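Local coordinates for cobalamin (Vitamin B12) biosynthesis CbiX protein (Marinobacter aquaeolei, PDB 3LYH), which is a putative CbiX-family protein of cobalamin (vitamin B12) biosynthesis, probably a metal-binding lyase that acts as a chelatase, at the interface of chains A and B. Residues are numbered along the deposited sequence; one frame, centred on the assembly and turned at random. Chains: chain A/B, Cobalamin (Vitamin B12) biosynthesis CbiX protein.

The interface of chains A and B. Residues chain A 113-114, 117, 121; chain B 8, 10, 31, 35, 68.
A:Val117 packs among B:Ile8, B:Leu10, B:Thr31 and B:Ile35 of chain B, and its two methyls divide the work. CG1, turned anti to the backbone N (chi1 166°), packs against B:Ile35 CD1 at 3.6 Å and also touches B:Ile8 CG1, past which the valine runs in the opposite direction. The other methyl, CG2, meets B:Leu10 CD2 at 3.6 Å, the two side chains crossing at about a right angle. The methyl CG2 of B:Thr31 meets the valine tip to tip and touches both branches, lying 3.9 Å from A:Val117 CG1. With neighbours on each methyl, rotation of this valine should be well restrained. B:Val68 stands farther back, its CG2 4.4 Å from A:Val117 CG2, and adds a looser wall.

One turn on, A:Leu121 spreads its fork over two isoleucines. Its CD1 presses end-on against B:Ile35 CD1 at 3.5 Å, a slightly tight fit, while CD2 lies 3.7 Å from B:Ile8 CG1 and also touches that residue's CD1. B:Ile35 reaches this spot with CG1 between its backbone N and carbonyl carbon (chi1 70°), which sends CD1 to touch both A:Val117 and A:Leu121.

The polar side of B:Thr31 faces the helix backbone instead: its hydroxyl OG1 sits 3.2 Å from A:Arg114 CA, a close packing contact. The aliphatic start of A:Arg114 passes the threonine in the opposite direction, and A:Ile113 crosses it at about a right angle.

All the chain A residues belong to helix 107-123, near the C-terminus, which reaches across to chain B. There it lies over strands 6-12 and 64-69, the end of helix 18-34 and the loop that follows. The two-fold repeats the contact with the chains exchanged, so that each C-terminal helix packs on the partner; this may be the dimer in solution, though the structure alone does not show it.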
loop_
_atom_site.group_PDB
_atom_site.type_symbol
_atom_site.label_atom_id
_atom_site.label_comp_id
_atom_site.label_asym_id
_atom_site.label_seq_id
_atom_site.Cartn_x
_atom_site.Cartn_y
_atom_site.Cartn_z
ATOM N N ILE A 113 -2.371 9.769 -0.533
ATOM C CA ILE A 113 -1.145 9.863 -1.313
ATOM C C ILE A 113 -0.907 11.319 -1.769
ATOM O O ILE A 113 0.207 11.843 -1.681
ATOM C CB ILE A 113 -1.147 8.860 -2.499
ATOM C CG1 ILE A 113 -1.006 7.432 -1.962
ATOM C CG2 ILE A 113 0.017 9.135 -3.438
ATOM C CD1 ILE A 113 -1.426 6.355 -2.935
ATOM N N ARG A 114 -1.939 11.968 -2.304
ATOM C CA ARG A 114 -1.825 13.386 -2.654
ATOM C C ARG A 114 -1.377 14.264 -1.473
ATOM O O ARG A 114 -0.482 15.076 -1.648
ATOM C CB ARG A 114 -3.141 13.903 -3.217
ATOM C CG ARG A 114 -3.009 15.308 -3.725
ATOM C CD ARG A 114 -4.241 15.894 -4.253
ATOM N NE ARG A 114 -5.290 15.856 -3.240
ATOM C CZ ARG A 114 -6.591 15.754 -3.492
ATOM N NH1 ARG A 114 -7.059 15.631 -4.735
ATOM N NH2 ARG A 114 -7.436 15.733 -2.467
ATOM N N VAL A 117 2.259 13.666 -0.897
ATOM C CA VAL A 117 3.008 14.304 -1.954
ATOM C C VAL A 117 3.187 15.797 -1.649
ATOM O O VAL A 117 4.263 16.383 -1.816
ATOM C CB VAL A 117 2.351 14.025 -3.355
ATOM C CG1 VAL A 117 2.953 14.982 -4.383
ATOM C CG2 VAL A 117 2.610 12.570 -3.775
ATOM N N LEU A 121 6.648 17.861 -1.275
ATOM C CA LEU A 121 6.976 19.071 -2.034
ATOM C C LEU A 121 7.424 20.214 -1.116
ATOM O O LEU A 121 8.306 21.011 -1.491
ATOM C CB LEU A 121 5.795 19.504 -2.913
ATOM C CG LEU A 121 5.576 18.638 -4.165
ATOM C CD1 LEU A 121 4.226 18.883 -4.753
ATOM C CD2 LEU A 121 6.656 18.885 -5.231
ATOM N N ILE B 8 7.353 15.406 -9.405
ATOM C CA ILE B 8 7.101 14.268 -8.538
ATOM C C ILE B 8 6.928 13.031 -9.422
ATOM O O ILE B 8 6.193 13.040 -10.400
ATOM C CB ILE B 8 5.818 14.472 -7.713
ATOM C CG1 ILE B 8 6.014 15.573 -6.664
ATOM C CG2 ILE B 8 5.350 13.151 -7.064
ATOM C CD1 ILE B 8 6.829 15.081 -5.418
ATOM N N LEU B 10 5.736 9.226 -8.774
ATOM C CA LEU B 10 5.144 8.196 -7.898
ATOM C C LEU B 10 5.627 6.882 -8.419
ATOM O O LEU B 10 5.325 6.545 -9.559
ATOM C CB LEU B 10 3.626 8.242 -7.863
ATOM C CG LEU B 10 3.002 9.554 -7.428
ATOM C CD1 LEU B 10 1.468 9.534 -7.423
ATOM C CD2 LEU B 10 3.530 10.025 -6.122
ATOM N N THR B 31 -3.301 12.688 -7.328
ATOM C CA THR B 31 -2.055 13.464 -7.389
ATOM C C THR B 31 -1.764 13.986 -8.776
ATOM O O THR B 31 -1.544 15.188 -8.994
ATOM C CB THR B 31 -0.841 12.647 -6.912
ATOM O OG1 THR B 31 -1.039 12.266 -5.545
ATOM C CG2 THR B 31 0.471 13.468 -7.034
ATOM N N ILE B 35 -2.026 18.162 -9.119
ATOM C CA ILE B 35 -0.852 19.015 -9.036
ATOM C C ILE B 35 -0.067 18.921 -10.304
ATOM O O ILE B 35 -0.199 17.984 -11.116
ATOM C CB ILE B 35 0.020 18.799 -7.762
ATOM C CG1 ILE B 35 0.736 17.457 -7.797
ATOM C CG2 ILE B 35 -0.835 18.932 -6.509
ATOM C CD1 ILE B 35 1.917 17.361 -6.828
ATOM N N VAL B 68 8.642 9.433 -4.931
ATOM C CA VAL B 68 7.785 9.041 -3.779
ATOM C C VAL B 68 7.387 7.559 -4.027
ATOM O O VAL B 68 6.537 7.282 -4.898
ATOM C CB VAL B 68 6.515 9.890 -3.659
ATOM C CG1 VAL B 68 5.674 9.449 -2.452
ATOM C CG2 VAL B 68 6.846 11.385 -3.533
#